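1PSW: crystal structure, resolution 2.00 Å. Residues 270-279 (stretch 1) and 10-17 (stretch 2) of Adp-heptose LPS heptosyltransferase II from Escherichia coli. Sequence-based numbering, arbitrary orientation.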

# COMPACT_ATOMS: atom_id res chain seq x y z
N SER A 270 -4.48 -6.78 -0.95
CA SER A 270 -3.72 -6.45 0.25
C SER A 270 -2.94 -5.14 0.11
O SER A 270 -2.95 -4.51 -0.94
CB SER A 270 -2.73 -7.58 0.55
OG SER A 270 -1.72 -7.61 -0.45
N GLY A 271 -2.26 -4.75 1.18
CA GLY A 271 -1.47 -3.53 1.15
C GLY A 271 -0.34 -3.51 0.13
O GLY A 271 -0.10 -2.49 -0.52
N LEU A 272 0.37 -4.63 -0.03
CA LEU A 272 1.47 -4.66 -0.98
C LEU A 272 1.00 -4.50 -2.42
O LEU A 272 1.76 -4.08 -3.28
CB LEU A 272 2.30 -5.94 -0.82
CG LEU A 272 3.13 -6.02 0.48
CD1 LEU A 272 3.84 -7.37 0.52
CD2 LEU A 272 4.15 -4.88 0.54
N MSE A 273 -0.26 -4.85 -2.68
CA MSE A 273 -0.80 -4.69 -4.03
C MSE A 273 -0.64 -3.22 -4.41
O MSE A 273 -0.18 -2.89 -5.50
CB MSE A 273 -2.29 -5.05 -4.05
CG MSE A 273 -2.96 -4.90 -5.41
SE MSE A 273 -4.88 -5.24 -5.35
CE MSE A 273 -5.34 -3.44 -4.65
N HIS A 274 -1.05 -2.34 -3.50
CA HIS A 274 -0.96 -0.90 -3.73
C HIS A 274 0.47 -0.43 -3.95
O HIS A 274 0.71 0.51 -4.72
CB HIS A 274 -1.61 -0.16 -2.56
CG HIS A 274 -3.06 -0.47 -2.44
ND1 HIS A 274 -3.98 -0.12 -3.41
CD2 HIS A 274 -3.74 -1.21 -1.53
CE1 HIS A 274 -5.16 -0.63 -3.11
NE2 HIS A 274 -5.04 -1.30 -1.97
N VAL A 275 1.42 -1.07 -3.28
CA VAL A 275 2.82 -0.72 -3.45
C VAL A 275 3.25 -1.06 -4.88
O VAL A 275 3.85 -0.23 -5.56
CB VAL A 275 3.71 -1.48 -2.43
CG1 VAL A 275 5.19 -1.21 -2.72
CG2 VAL A 275 3.37 -1.02 -1.01
N ALA A 276 2.93 -2.27 -5.34
CA ALA A 276 3.28 -2.69 -6.70
C ALA A 276 2.64 -1.75 -7.73
O ALA A 276 3.27 -1.38 -8.73
CB ALA A 276 2.82 -4.13 -6.94
N ALA A 277 1.39 -1.36 -7.49
CA ALA A 277 0.66 -0.46 -8.38
C ALA A 277 1.35 0.90 -8.48
O ALA A 277 1.44 1.48 -9.56
CB ALA A 277 -0.78 -0.29 -7.88
N ALA A 278 1.84 1.40 -7.35
CA ALA A 278 2.52 2.69 -7.30
C ALA A 278 3.83 2.63 -8.07
O ALA A 278 4.28 3.64 -8.61
CB ALA A 278 2.78 3.08 -5.85
N LEU A 279 4.44 1.45 -8.10
CA LEU A 279 5.70 1.25 -8.81
C LEU A 279 5.47 1.01 -10.30
O LEU A 279 6.43 0.92 -11.07
CB LEU A 279 6.45 0.06 -8.21
CG LEU A 279 7.06 0.33 -6.83
CD1 LEU A 279 7.43 -0.98 -6.12
CD2 LEU A 279 8.31 1.21 -7.01
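Stretch 2 10-17: WVGDMMMS

Packing of the helix of residues 11-17 (stretch 2) on the helix that begins near Gly-271 (stretch 1), two segments of one chain. Val-11 to Ser-17 are helical, with phi/psi near -60/-45 up to Met-15 and psi rising to -33° at Met-16 and -17° at Ser-17, and the helix runs on beyond the stretch; Trp-10, extended at -130/139, is its N-cap residue, and its carbonyl O accepts the first i to i+4 bond, from Met-14 N at 2.9 Å. The two helices run in the same general direction, their axes 32° apart and 7.6 Å from each other at closest approach. No hydrogen bond links them; the contact is made by van der Waals packing, burying 338 Å².

Ser-270 precedes the helix and touches nothing in stretch 2. At Gly-271 the backbones come together: its CA lies 3.8 Å from Gly-12 CA and 3.5 Å from Gly-12 N. The bare CA of Gly-271 allows this approach, since an ideal CB there would stand 2.8 Å from Val-11 CB and 3.0 Å from Gly-12 N, both clashes; an ideal CB on Gly-12 would instead be tight against His-274 CD2, at 3.1 Å. Val-11 covers the same turn, its CG1 3.6 Å from Gly-271 O. Leu-272 points its CA-to-CB bond away and contributes little, and Met-273, a selenomethionine, is out of reach.

One turn on, His-274 (chi1 m) points toward stretch 2. Its CD2 packs 3.7 Å from Gly-12 CA. The selenomethionine Met-16 approaches the same ring obliquely, with its SE 4.1 Å from His-274 ND1 and 4.6 Å from the ring centroid, 36° off the normal. Met-15, also selenomethionine, sits against the base of the histidine: the CB atoms of His-274 and Met-15 are 4.0 Å apart, and Met-15 CG comes within 3.6 Å of His-274 O. Val-275 (chi1 t) sets its CG2 in apolar contact with both Val-11 CG1, at 3.8 Å, and Met-15 SE, at 4.2 Å, so one methyl bridges residues a turn apart on the partner helix.

Ala-276 faces elsewhere, and Ala-277, although its CA-to-CB bond points toward stretch 2, keeps its CB 6.9 Å from Met-15 CG, the nearest atom there. The contact finishes at Ala-278, whose CB meets Met-15 CE at 3.8 Å; Met-15 thus reaches along stretch 1 from His-274 to Ala-278.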

# COMPACT_ATOMS: atom_id res chain seq x y z
N TRP A 10 -1.92 1.20 8.10
CA TRP A 10 -1.99 0.08 7.18
C TRP A 10 -1.21 0.43 5.93
O TRP A 10 -1.30 1.55 5.45
CB TRP A 10 -3.43 -0.24 6.82
CG TRP A 10 -4.24 -0.67 7.98
CD1 TRP A 10 -5.09 0.10 8.72
CD2 TRP A 10 -4.26 -1.97 8.57
NE1 TRP A 10 -5.65 -0.64 9.73
CE2 TRP A 10 -5.15 -1.92 9.66
CE3 TRP A 10 -3.61 -3.18 8.28
CZ2 TRP A 10 -5.42 -3.04 10.47
CZ3 TRP A 10 -3.87 -4.29 9.08
CH2 TRP A 10 -4.77 -4.21 10.16
N VAL A 11 -0.46 -0.54 5.41
CA VAL A 11 0.33 -0.32 4.21
C VAL A 11 -0.50 0.25 3.07
O VAL A 11 -0.14 1.28 2.50
CB VAL A 11 1.01 -1.62 3.75
CG1 VAL A 11 1.71 -1.40 2.41
CG2 VAL A 11 2.02 -2.09 4.79
N GLY A 12 -1.60 -0.40 2.74
CA GLY A 12 -2.44 0.07 1.65
C GLY A 12 -2.85 1.52 1.81
O GLY A 12 -2.62 2.33 0.92
N ASP A 13 -3.46 1.83 2.96
CA ASP A 13 -3.92 3.17 3.26
C ASP A 13 -2.79 4.19 3.22
O ASP A 13 -2.96 5.30 2.72
CB ASP A 13 -4.58 3.18 4.65
CG ASP A 13 -5.87 2.38 4.69
OD1 ASP A 13 -6.16 1.65 3.72
OD2 ASP A 13 -6.59 2.47 5.70
N MSE A 14 -1.62 3.82 3.74
CA MSE A 14 -0.48 4.72 3.73
C MSE A 14 -0.07 5.03 2.29
O MSE A 14 0.27 6.16 1.96
CB MSE A 14 0.71 4.10 4.48
CG MSE A 14 1.95 4.99 4.53
SE MSE A 14 1.63 6.74 5.36
CE MSE A 14 1.40 6.16 7.19
N MSE A 15 -0.09 4.01 1.44
CA MSE A 15 0.28 4.21 0.06
C MSE A 15 -0.72 5.21 -0.55
O MSE A 15 -0.33 6.14 -1.25
CB MSE A 15 0.25 2.86 -0.68
CG MSE A 15 1.10 2.82 -1.97
SE MSE A 15 2.99 3.15 -1.68
CE MSE A 15 3.15 4.90 -2.54
N MSE A 16 -2.01 5.01 -0.28
CA MSE A 16 -3.04 5.91 -0.81
C MSE A 16 -2.87 7.34 -0.30
O MSE A 16 -3.18 8.28 -1.01
CB MSE A 16 -4.44 5.44 -0.42
CG MSE A 16 -4.79 4.06 -0.89
SE MSE A 16 -4.40 3.88 -2.74
CE MSE A 16 -5.78 4.98 -3.41
N SER A 17 -2.39 7.50 0.93
CA SER A 17 -2.24 8.83 1.49
C SER A 17 -1.21 9.65 0.73
O SER A 17 -1.19 10.87 0.84
CB SER A 17 -1.87 8.76 2.98
OG SER A 17 -0.56 8.26 3.19